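Local coordinates for dTDP-4-dehydrorhamnose 3-epimerase (Streptomyces niveus, PDB 2C0Z), which catalyses the 3-epimerisation of a dTDP-bound 4-keto-6-deoxy sugar, acting together with NovU in the biosynthesis of the antibiotic novobiocin, at residues L15-V20 with D96-S101; P102-W107 with G190-Y195; V120-S123 with G127-F130; H156-D159 with D165-T168. All coordinates share one frame; numbering follows the deposited sequence. Where two conformers were deposited one is given.

Contact 1: residues L15-V20 with D96-S101. With EDO (1,2-ethanediol), chain E.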
loop_
_atom_site.group_PDB
_atom_site.type_symbol
_atom_site.label_atom_id
_atom_site.label_comp_id
_atom_site.label_asym_id
_atom_site.label_seq_id
_atom_site.Cartn_x
_atom_site.Cartn_y
_atom_site.Cartn_z
ATOM N N LEU A 15 -15.073 4.053 -14.486
ATOM C CA LEU A 15 -15.316 2.855 -15.272
ATOM C C LEU A 15 -16.827 2.820 -15.585
ATOM O O LEU A 15 -17.555 3.785 -15.354
ATOM C CB LEU A 15 -14.787 1.620 -14.541
ATOM C CG LEU A 15 -13.247 1.565 -14.348
ATOM C CD1 LEU A 15 -12.815 0.225 -13.824
ATOM C CD2 LEU A 15 -12.512 1.890 -15.637
ATOM N N GLY A 16 -17.301 1.712 -16.131
ATOM C CA GLY A 16 -18.681 1.637 -16.575
ATOM C C GLY A 16 -19.748 1.413 -15.509
ATOM O O GLY A 16 -20.942 1.478 -15.792
ATOM N N ILE A 17 -19.318 1.123 -14.288
ATOM C CA ILE A 17 -20.158 0.910 -13.134
ATOM C C ILE A 17 -20.036 2.126 -12.237
ATOM O O ILE A 17 -18.922 2.504 -11.848
ATOM C CB ILE A 17 -19.697 -0.327 -12.381
ATOM C CG1 ILE A 17 -19.920 -1.572 -13.247
ATOM C CG2 ILE A 17 -20.413 -0.415 -11.039
ATOM C CD1 ILE A 17 -19.327 -2.825 -12.659
ATOM N N GLU A 18 -21.156 2.758 -11.930
ATOM C CA GLU A 18 -21.182 3.950 -11.097
ATOM C C GLU A 18 -20.578 3.637 -9.743
ATOM O O GLU A 18 -20.933 2.657 -9.108
ATOM C CB GLU A 18 -22.617 4.439 -10.917
ATOM C CG GLU A 18 -22.799 5.607 -9.966
ATOM C CD GLU A 18 -24.261 5.891 -9.649
ATOM O OE1 GLU A 18 -25.157 5.045 -9.904
ATOM O OE2 GLU A 18 -24.520 6.993 -9.137
ATOM N N GLY A 19 -19.663 4.481 -9.301
ATOM C CA GLY A 19 -18.971 4.256 -8.050
ATOM C C GLY A 19 -17.633 3.562 -8.177
ATOM O O GLY A 19 -16.938 3.340 -7.158
ATOM N N VAL A 20 -17.236 3.242 -9.400
ATOM C CA VAL A 20 -15.966 2.558 -9.668
ATOM C C VAL A 20 -15.108 3.450 -10.550
ATOM O O VAL A 20 -15.589 3.973 -11.549
ATOM C CB VAL A 20 -16.109 1.166 -10.333
ATOM C CG1 VAL A 20 -14.740 0.531 -10.534
ATOM C CG2 VAL A 20 -16.981 0.275 -9.492
ATOM N N ASP A 96 -21.084 -5.317 -10.208
ATOM C CA ASP A 96 -22.137 -4.548 -9.566
ATOM C C ASP A 96 -23.166 -5.459 -8.958
ATOM O O ASP A 96 -23.953 -6.045 -9.684
ATOM C CB ASP A 96 -22.786 -3.609 -10.570
ATOM C CG ASP A 96 -23.618 -2.534 -9.926
ATOM O OD1 ASP A 96 -24.003 -2.663 -8.733
ATOM O OD2 ASP A 96 -23.921 -1.505 -10.570
ATOM N N LEU A 97 -23.179 -5.549 -7.621
ATOM C CA LEU A 97 -24.083 -6.445 -6.890
ATOM C C LEU A 97 -25.288 -5.694 -6.323
ATOM O O LEU A 97 -26.056 -6.260 -5.540
ATOM C CB LEU A 97 -23.302 -7.143 -5.770
ATOM C CG LEU A 97 -22.180 -8.068 -6.253
ATOM C CD1 LEU A 97 -21.415 -8.580 -5.032
ATOM C CD2 LEU A 97 -22.718 -9.210 -7.085
ATOM N N ARG A 98 -25.449 -4.425 -6.702
ATOM C CA ARG A 98 -26.455 -3.550 -6.095
ATOM C C ARG A 98 -27.789 -3.715 -6.826
ATOM O O ARG A 98 -27.970 -3.240 -7.944
ATOM C CB ARG A 98 -26.010 -2.115 -6.153
ATOM C CG ARG A 98 -24.659 -1.881 -5.475
ATOM C CD ARG A 98 -24.097 -0.529 -5.719
ATOM N NE ARG A 98 -23.812 -0.332 -7.140
ATOM C CZ ARG A 98 -23.235 0.753 -7.671
ATOM N NH1 ARG A 98 -22.848 1.781 -6.924
ATOM N NH2 ARG A 98 -23.020 0.797 -8.972
ATOM N N VAL A 99 -28.714 -4.400 -6.195
ATOM C CA VAL A 99 -30.016 -4.640 -6.781
ATOM C C VAL A 99 -30.703 -3.312 -7.076
ATOM O O VAL A 99 -30.830 -2.434 -6.216
ATOM C CB VAL A 99 -30.874 -5.540 -5.875
ATOM C CG1 VAL A 99 -32.251 -5.717 -6.446
ATOM C CG2 VAL A 99 -30.206 -6.871 -5.672
ATOM N N GLY A 100 -31.157 -3.170 -8.313
ATOM C CA GLY A 100 -31.768 -1.936 -8.754
ATOM C C GLY A 100 -30.860 -1.037 -9.549
ATOM O O GLY A 100 -31.327 -0.089 -10.223
ATOM N N SER A 101 -29.551 -1.300 -9.495
ATOM C CA SER A 101 -28.608 -0.488 -10.230
ATOM C C SER A 101 -28.787 -0.743 -11.727
ATOM O O SER A 101 -28.995 -1.888 -12.144
ATOM C CB SER A 101 -27.179 -0.895 -9.868
ATOM O OG SER A 101 -26.283 -0.276 -10.777
HETATM C C1 EDO E . -18.652 7.866 -11.324
HETATM O O1 EDO E . -19.738 7.301 -10.621
HETATM C C2 EDO E . -17.549 6.835 -11.150
HETATM O O2 EDO E . -17.895 5.583 -11.693
HETATM O O HOH W 1 -25.608 3.080 -11.293
#
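With CG set away from its carbonyl carbon (chi1 -57°) and the chain bent at chi3 (-64°), Arg98 lays its guanidinium between Asp96 of its own loop and Glu18 O across the contact. Two loops of the cupin barrel meet here, each with a type II beta turn, Ile17 to Val20 and Arg98 to Ser101. The acceptor, Glu18 O, belongs to the central peptide of the first turn. Arg98 NH2 reaches this oxygen at 2.8 Å, in the carbonyl plane and on a lone pair, while Arg98 NH1 adds a weak second bond.

On its other side the guanidinium grips Asp96 side-on in a salt bridge, NE on OD1 at 2.8 Å and NH2 on OD2 at 2.9 Å, the latter nearly straight (175°). Asp96 OD1 also takes Arg98 N, making an Asx turn, and OD2 takes Ser101 OG on the face of the carboxylate opposite to Arg98 NH2; Thr103 OG1 is a further partner of OD2. So many donors round one buried carboxylate would probably stabilise its charge and hold it against rotation. Glu18 sends its own acid elsewhere, to Tyr195 OH, and on the backbone beside it Gly19 N binds a 1,2-ethanediol molecule. Ile17 brings methyl groups against the ion pair: CG2 lies 3.5 Å from Arg98 NH2 and 3.7 Å from Asp96 OD2, and CD1 comes within 3.9 Å of Asp96 N.

Contact 2: residues P102-W107 with G190-Y195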
loop_
_atom_site.group_PDB
_atom_site.type_symbol
_atom_site.label_atom_id
_atom_site.label_comp_id
_atom_site.label_asym_id
_atom_site.label_seq_id
_atom_site.Cartn_x
_atom_site.Cartn_y
_atom_site.Cartn_z
ATOM N N PRO A 102 -28.629 0.288 -12.555
ATOM C CA PRO A 102 -28.649 0.061 -13.996
ATOM C C PRO A 102 -27.661 -1.003 -14.458
ATOM O O PRO A 102 -27.881 -1.665 -15.480
ATOM C CB PRO A 102 -28.276 1.424 -14.584
ATOM C CG PRO A 102 -28.632 2.406 -13.555
ATOM C CD PRO A 102 -28.452 1.714 -12.216
ATOM N N THR A 103 -26.550 -1.143 -13.733
ATOM C CA THR A 103 -25.535 -2.103 -14.124
ATOM C C THR A 103 -25.484 -3.298 -13.166
ATOM O O THR A 103 -24.483 -3.996 -13.114
ATOM C CB THR A 103 -24.131 -1.419 -14.220
ATOM O OG1 THR A 103 -23.835 -0.651 -13.041
ATOM C CG2 THR A 103 -24.124 -0.432 -15.367
ATOM N N TYR A 104 -26.573 -3.578 -12.455
ATOM C CA TYR A 104 -26.662 -4.781 -11.652
ATOM C C TYR A 104 -26.332 -6.006 -12.528
ATOM O O TYR A 104 -26.827 -6.167 -13.641
ATOM C CB TYR A 104 -28.062 -4.946 -11.012
ATOM C CG TYR A 104 -28.226 -6.317 -10.377
ATOM C CD1 TYR A 104 -27.704 -6.581 -9.145
ATOM C CD2 TYR A 104 -28.859 -7.363 -11.043
ATOM C CE1 TYR A 104 -27.798 -7.832 -8.578
ATOM C CE2 TYR A 104 -28.948 -8.610 -10.489
ATOM C CZ TYR A 104 -28.444 -8.853 -9.253
ATOM O OH TYR A 104 -28.537 -10.124 -8.699
ATOM N N GLY A 105 -25.481 -6.872 -12.000
ATOM C CA GLY A 105 -25.080 -8.100 -12.671
ATOM C C GLY A 105 -24.123 -7.942 -13.831
ATOM O O GLY A 105 -23.900 -8.899 -14.604
ATOM N N CYS A 106 -23.589 -6.728 -13.974
ATOM C CA CYS A 106 -22.539 -6.456 -14.938
ATOM C C CYS A 106 -21.196 -6.520 -14.235
ATOM O O CYS A 106 -21.090 -6.324 -13.019
ATOM C CB CYS A 106 -22.688 -5.067 -15.547
ATOM S SG CYS A 106 -24.265 -4.843 -16.408
ATOM N N TRP A 107 -20.179 -6.793 -15.033
ATOM C CA TRP A 107 -18.808 -6.747 -14.522
ATOM C C TRP A 107 -17.873 -6.005 -15.460
ATOM O O TRP A 107 -18.185 -5.732 -16.607
ATOM C CB TRP A 107 -18.326 -8.173 -14.248
ATOM C CG TRP A 107 -18.158 -9.039 -15.448
ATOM C CD1 TRP A 107 -19.115 -9.882 -16.007
ATOM C CD2 TRP A 107 -16.968 -9.230 -16.240
ATOM N NE1 TRP A 107 -18.593 -10.524 -17.097
ATOM C CE2 TRP A 107 -17.280 -10.155 -17.265
ATOM C CE3 TRP A 107 -15.665 -8.707 -16.192
ATOM C CZ2 TRP A 107 -16.355 -10.548 -18.240
ATOM C CZ3 TRP A 107 -14.738 -9.113 -17.173
ATOM C CH2 TRP A 107 -15.078 -10.026 -18.169
ATOM N N GLY A 190 -32.235 -12.611 -0.382
ATOM C CA GLY A 190 -32.129 -11.265 0.156
ATOM C C GLY A 190 -30.750 -10.858 0.661
ATOM O O GLY A 190 -30.638 -10.002 1.537
ATOM N N LEU A 191 -29.691 -11.450 0.096
ATOM C CA LEU A 191 -28.346 -11.306 0.641
ATOM C C LEU A 191 -27.560 -10.187 -0.050
ATOM O O LEU A 191 -26.472 -9.808 0.392
ATOM C CB LEU A 191 -27.603 -12.638 0.526
ATOM C CG LEU A 191 -28.349 -13.728 1.295
ATOM C CD1 LEU A 191 -27.666 -15.045 1.083
ATOM C CD2 LEU A 191 -28.387 -13.401 2.818
ATOM N N LEU A 192 -28.098 -9.633 -1.123
ATOM C CA LEU A 192 -27.349 -8.627 -1.877
ATOM C C LEU A 192 -27.676 -7.220 -1.435
ATOM O O LEU A 192 -28.782 -6.954 -0.986
ATOM C CB LEU A 192 -27.605 -8.781 -3.376
ATOM C CG LEU A 192 -27.158 -10.102 -3.993
ATOM C CD1 LEU A 192 -27.410 -10.091 -5.474
ATOM C CD2 LEU A 192 -25.665 -10.364 -3.715
ATOM N N PRO A 193 -26.716 -6.305 -1.612
ATOM C CA PRO A 193 -26.921 -4.896 -1.361
ATOM C C PRO A 193 -28.004 -4.319 -2.286
ATOM O O PRO A 193 -28.153 -4.826 -3.377
ATOM C CB PRO A 193 -25.556 -4.283 -1.716
ATOM C CG PRO A 193 -24.605 -5.390 -1.730
ATOM C CD PRO A 193 -25.366 -6.574 -2.150
ATOM N N THR A 194 -28.706 -3.267 -1.860
ATOM C CA THR A 194 -29.636 -2.569 -2.731
ATOM C C THR A 194 -29.018 -1.249 -3.196
ATOM O O THR A 194 -28.335 -0.561 -2.450
ATOM C CB THR A 194 -31.021 -2.362 -2.078
ATOM O OG1 THR A 194 -30.989 -1.259 -1.174
ATOM C CG2 THR A 194 -31.408 -3.579 -1.257
ATOM N N TYR A 195 -29.233 -0.918 -4.455
ATOM C CA TYR A 195 -28.682 0.297 -5.030
ATOM C C TYR A 195 -29.140 1.547 -4.274
ATOM O O TYR A 195 -28.318 2.416 -3.985
ATOM C CB TYR A 195 -29.081 0.338 -6.498
ATOM C CG TYR A 195 -28.651 1.543 -7.276
ATOM C CD1 TYR A 195 -27.300 1.855 -7.466
ATOM C CD2 TYR A 195 -29.599 2.357 -7.867
ATOM C CE1 TYR A 195 -26.918 2.952 -8.194
ATOM C CE2 TYR A 195 -29.219 3.453 -8.599
ATOM C CZ TYR A 195 -27.898 3.752 -8.758
ATOM O OH TYR A 195 -27.567 4.861 -9.490
#
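The loop joining strands 89-96 and 107-113 of the cupin barrel packs, through Pro102 and Tyr104, on the C-terminal connection between helices 183-188 and 195-198, which offers Leu192 and Tyr195. Both ends of that connection are marked by helix signals: Gly190 is the C-prime residue of a Schellman motif, and Thr194 is the N-cap of the last helix. In the other segment, Thr103 to Cys106 form a type II beta turn with Tyr104 at its first corner.

Two separate touches make the contact. Pro102 CD sits over one face of the Tyr195 ring in a CH-pi interaction, 4.3 Å from the ring centroid and 22° off its normal, displaced toward the rim so that CZ of Tyr195 is 4.1 Å from CD. Tyr104, its CG anti to the backbone N (chi1 170°), presents a ring edge instead: Leu192 CD1 lies in the ring plane, 3.4 Å from Tyr104 OH and 3.9 Å from Tyr104 CE1. In both pairs the side chains cross at about a right angle. Leu192 also rests on Phe72 of strand 67-73, which carries the packing inward to the barrel wall.

No hydrogen bond spans the two segments, and the Tyr195 hydroxyl has its partner in Glu18 OE1. Dispersion and the CH-pi touch therefore hold this pair of segments together, while the backbone hydrogen bonds of Val99 with Pro193 and Tyr195 come from the preceding part of the same loop.

Contact 3: residues V120-S123 with G127-F130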
loop_
_atom_site.group_PDB
_atom_site.type_symbol
_atom_site.label_atom_id
_atom_site.label_comp_id
_atom_site.label_asym_id
_atom_site.label_seq_id
_atom_site.Cartn_x
_atom_site.Cartn_y
_atom_site.Cartn_z
ATOM N N VAL A 120 -7.701 0.571 -8.830
ATOM C CA VAL A 120 -9.130 0.645 -8.965
ATOM C C VAL A 120 -9.734 0.954 -7.619
ATOM O O VAL A 120 -9.380 0.328 -6.623
ATOM C CB VAL A 120 -9.721 -0.655 -9.556
ATOM C CG1 VAL A 120 -11.222 -0.674 -9.469
ATOM C CG2 VAL A 120 -9.315 -0.838 -10.992
ATOM N N TYR A 121 -10.642 1.937 -7.593
ATOM C CA TYR A 121 -11.440 2.255 -6.428
ATOM C C TYR A 121 -12.847 1.735 -6.672
ATOM O O TYR A 121 -13.447 1.987 -7.711
ATOM C CB TYR A 121 -11.480 3.749 -6.169
ATOM C CG TYR A 121 -12.502 4.134 -5.132
ATOM C CD1 TYR A 121 -12.270 3.869 -3.786
ATOM C CD2 TYR A 121 -13.700 4.743 -5.481
ATOM C CE1 TYR A 121 -13.199 4.194 -2.819
ATOM C CE2 TYR A 121 -14.632 5.064 -4.503
ATOM C CZ TYR A 121 -14.366 4.777 -3.181
ATOM O OH TYR A 121 -15.279 5.120 -2.177
ATOM N N LEU A 122 -13.352 1.000 -5.708
ATOM C CA LEU A 122 -14.729 0.511 -5.757
ATOM C C LEU A 122 -15.486 0.874 -4.510
ATOM O O LEU A 122 -14.997 0.719 -3.399
ATOM C CB LEU A 122 -14.801 -0.983 -6.019
ATOM C CG LEU A 122 -13.985 -1.915 -5.164
ATOM C CD1 LEU A 122 -14.682 -3.243 -4.992
ATOM C CD2 LEU A 122 -12.608 -2.141 -5.779
ATOM N N SER A 123 -16.672 1.414 -4.727
ATOM C CA SER A 123 -17.528 1.888 -3.665
ATOM C C SER A 123 -18.304 0.747 -2.991
ATOM O O SER A 123 -18.206 -0.420 -3.357
ATOM C CB SER A 123 -18.568 2.868 -4.259
ATOM O OG SER A 123 -17.981 4.018 -4.823
ATOM N N GLY A 127 -18.808 -5.803 -5.752
ATOM C CA GLY A 127 -18.042 -7.004 -5.522
ATOM C C GLY A 127 -16.700 -6.983 -6.238
ATOM O O GLY A 127 -16.515 -6.291 -7.234
ATOM N N HIS A 128 -15.760 -7.743 -5.715
ATOM C CA HIS A 128 -14.398 -7.730 -6.228
ATOM C C HIS A 128 -13.887 -9.153 -6.363
ATOM O O HIS A 128 -14.082 -10.009 -5.496
ATOM C CB HIS A 128 -13.498 -6.917 -5.304
ATOM C CG HIS A 128 -12.077 -6.863 -5.764
ATOM N ND1 HIS A 128 -11.055 -7.501 -5.091
ATOM C CD2 HIS A 128 -11.510 -6.273 -6.847
ATOM C CE1 HIS A 128 -9.923 -7.320 -5.754
ATOM N NE2 HIS A 128 -10.171 -6.581 -6.823
ATOM N N GLY A 129 -13.146 -9.383 -7.419
ATOM C CA GLY A 129 -12.414 -10.603 -7.620
ATOM C C GLY A 129 -11.217 -10.373 -8.523
ATOM O O GLY A 129 -11.051 -9.301 -9.119
ATOM N N PHE A 130 -10.371 -11.391 -8.647
ATOM C CA PHE A 130 -9.251 -11.291 -9.571
ATOM C C PHE A 130 -8.681 -12.655 -9.897
ATOM O O PHE A 130 -8.911 -13.628 -9.181
ATOM C CB PHE A 130 -8.138 -10.411 -8.973
ATOM C CG PHE A 130 -7.446 -11.021 -7.803
ATOM C CD1 PHE A 130 -7.955 -10.880 -6.529
ATOM C CD2 PHE A 130 -6.238 -11.678 -7.969
ATOM C CE1 PHE A 130 -7.299 -11.411 -5.425
ATOM C CE2 PHE A 130 -5.563 -12.225 -6.864
ATOM C CZ PHE A 130 -6.106 -12.082 -5.592
#
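NE2 of His128 is hydrogen-bonded to Asp92 OD1 on strand 89-96, which fixes the far end of a side chain whose CB packs against Leu122. The two residues lie close to the centre of the chain, inside the jelly-roll barrel of the cupin fold. Leu122 ends strand 119-122 of one sheet, whereas His128 stands on strand 126-132 of the other. Although only a short turn separates these strands in sequence, they do not pair: the nearest CA atoms, of Leu122 and Gly127, are 8.2 Å apart, and the side chains bridge the gap between the sheets. Leu122 pairs by its backbone with Lys81, and His128 with His71, each within its own sheet.

His128 holds CG anti to its backbone N (chi1 180°), which carries the ring inward, and Leu122 comes across it at about a right angle. Leu122 CG occupies the position between backbone N and carbonyl carbon (chi1 51°), which, with chi2 at 148°, sends CD1 toward the opposite strand. CD1 meets His128 CB at 3.9 Å, and CD2 approaches the ring obliquely, 4.4 Å from the CD2 atom of His128. By similarity His128 binds substrate, and its side chain lies about 4 Å from that of Tyr141, the probable proton donor; the leucine thus packs beside the root of a probable active-site residue. The same methyl that meets CB, Leu122 CD1, also lies 4.2 Å from the carbonyl oxygen of Gly127.

Contact 4: residues H156-D159 with D165-T168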
loop_
_atom_site.group_PDB
_atom_site.type_symbol
_atom_site.label_atom_id
_atom_site.label_comp_id
_atom_site.label_asym_id
_atom_site.label_seq_id
_atom_site.Cartn_x
_atom_site.Cartn_y
_atom_site.Cartn_z
ATOM N N HIS A 156 -20.355 -16.844 -6.340
ATOM C CA HIS A 156 -19.500 -17.766 -7.053
ATOM C C HIS A 156 -18.837 -17.084 -8.243
ATOM O O HIS A 156 -19.520 -16.485 -9.078
ATOM C CB HIS A 156 -20.291 -18.969 -7.541
ATOM C CG HIS A 156 -19.442 -20.162 -7.782
ATOM N ND1 HIS A 156 -18.568 -20.249 -8.840
ATOM C CD2 HIS A 156 -19.346 -21.335 -7.112
ATOM C CE1 HIS A 156 -17.943 -21.411 -8.791
ATOM N NE2 HIS A 156 -18.415 -22.097 -7.766
ATOM N N PRO A 157 -17.508 -17.138 -8.329
ATOM C CA PRO A 157 -16.832 -16.446 -9.441
ATOM C C PRO A 157 -17.066 -17.066 -10.819
ATOM O O PRO A 157 -16.800 -16.412 -11.824
ATOM C CB PRO A 157 -15.352 -16.509 -9.038
ATOM C CG PRO A 157 -15.239 -17.665 -8.183
ATOM C CD PRO A 157 -16.550 -17.803 -7.421
ATOM N N LEU A 158 -17.602 -18.293 -10.868
ATOM C CA LEU A 158 -18.004 -18.901 -12.129
ATOM C C LEU A 158 -19.521 -18.804 -12.360
ATOM O O LEU A 158 -20.079 -19.514 -13.210
ATOM C CB LEU A 158 -17.518 -20.365 -12.194
ATOM C CG LEU A 158 -16.031 -20.588 -11.912
ATOM C CD1 LEU A 158 -15.692 -22.084 -12.111
ATOM C CD2 LEU A 158 -15.165 -19.757 -12.765
ATOM N N ASP A 159 -20.181 -17.877 -11.665
ATOM C CA ASP A 159 -21.615 -17.626 -11.839
ATOM C C ASP A 159 -21.984 -17.461 -13.332
ATOM O O ASP A 159 -21.280 -16.768 -14.077
ATOM C CB ASP A 159 -22.024 -16.354 -11.108
ATOM C CG ASP A 159 -23.455 -16.021 -11.344
ATOM O OD1 ASP A 159 -24.293 -16.596 -10.627
ATOM O OD2 ASP A 159 -23.836 -15.255 -12.265
ATOM N N ASP A 165 -14.928 -13.741 -18.009
ATOM C CA ASP A 165 -13.906 -14.311 -18.889
ATOM C C ASP A 165 -12.537 -14.343 -18.188
ATOM O O ASP A 165 -11.632 -13.603 -18.553
ATOM C CB ASP A 165 -13.812 -13.471 -20.191
ATOM C CG ASP A 165 -15.157 -13.360 -20.955
ATOM O OD1 ASP A 165 -15.747 -14.418 -21.321
ATOM O OD2 ASP A 165 -15.690 -12.250 -21.237
ATOM N N TRP A 166 -12.413 -15.193 -17.177
ATOM C CA TRP A 166 -11.150 -15.361 -16.447
ATOM C C TRP A 166 -10.080 -15.868 -17.395
ATOM O O TRP A 166 -10.325 -16.850 -18.102
ATOM C CB TRP A 166 -11.333 -16.369 -15.314
ATOM C CG TRP A 166 -12.338 -15.969 -14.287
ATOM C CD1 TRP A 166 -13.516 -16.592 -14.030
ATOM C CD2 TRP A 166 -12.262 -14.861 -13.355
ATOM N NE1 TRP A 166 -14.196 -15.947 -13.021
ATOM C CE2 TRP A 166 -13.447 -14.892 -12.574
ATOM C CE3 TRP A 166 -11.324 -13.857 -13.100
ATOM C CZ2 TRP A 166 -13.715 -13.951 -11.560
ATOM C CZ3 TRP A 166 -11.590 -12.928 -12.072
ATOM C CH2 TRP A 166 -12.790 -12.969 -11.344
ATOM N N PRO A 167 -8.916 -15.234 -17.406
ATOM C CA PRO A 167 -7.829 -15.629 -18.326
ATOM C C PRO A 167 -7.046 -16.827 -17.796
ATOM O O PRO A 167 -5.839 -16.732 -17.533
ATOM C CB PRO A 167 -6.963 -14.370 -18.382
ATOM C CG PRO A 167 -7.082 -13.787 -17.017
ATOM C CD PRO A 167 -8.539 -14.045 -16.616
ATOM N N THR A 168 -7.754 -17.925 -17.575
ATOM C CA THR A 168 -7.162 -19.215 -17.259
ATOM C C THR A 168 -8.163 -20.282 -17.648
ATOM O O THR A 168 -9.385 -20.066 -17.581
ATOM C CB THR A 168 -6.778 -19.328 -15.767
ATOM O OG1 THR A 168 -6.311 -20.655 -15.474
ATOM C CG2 THR A 168 -7.976 -19.143 -14.845
#
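Trp166 points the pyrrole edge of its indole at Pro157, and the proline meets that edge with its carbonyl oxygen. The NE1 to Pro157 O hydrogen bond, which satisfies the N-H of a buried tryptophan, is 2.9 Å long and almost straight (170°), and the oxygen lies practically in the indole plane. From the acceptor's side the geometry is less regular: the donor stands well above the carbonyl plane, 51° out of it, and not on a lone pair. Next to the bond, Pro157 CB touches the benzo part of the ring at CZ2, 3.9 Å away. Leu158 arrives at an oblique angle to the indole, its CD2 methyl 3.8 Å from CD1 of Trp166 and 3.9 Å from NE1, so that CD2 lies close to the N-H that the proline carbonyl accepts.

Both Pro157 and Leu158 belong to a type I beta turn, His156 to Asp159, in the long loop that follows strand 152-154 of the cupin barrel. Asp159 N closes the turn on His156 O at 3.0 Å, and Leu158 N donates to ND1 of His156 within the plane of the imidazole. Setting CG anti to the carbonyl carbon (chi1 -61°) lays the indole of Trp166 over the five-stranded sheet, on Val67, Ile70, Phe91, Val93 and Cys131. After it the chain bends away in an inverse gamma turn centred on Pro167. The side chain of Pro157 is about 7 Å from those of His71, the probable proton acceptor, and Arg68, which probably binds substrate, and it touches Val67 as well.

How the contacts relate
Contact 1 closes the first large loop, bringing the turn between strands 11-14 and 20-30 to the loop that leaves strand 89-96. Contact 2 opens immediately afterwards and spans residues 102 to 195, tying the continuation of that loop to the C-terminal segment. Within this span fall contacts 3 and 4, two short closures in series: the first joins the two sheets across the barrel interior, the second folds the loop beyond strand 152-154 onto the five-stranded sheet. None cross. Neighbours do touch: Ser123 OG meets Gly19 O, the backbone of Phe130 packs on the Trp166 indole, and Trp107 packs on Asp165, while contacts 1 and 4, and likewise 2 and 3, do not touch.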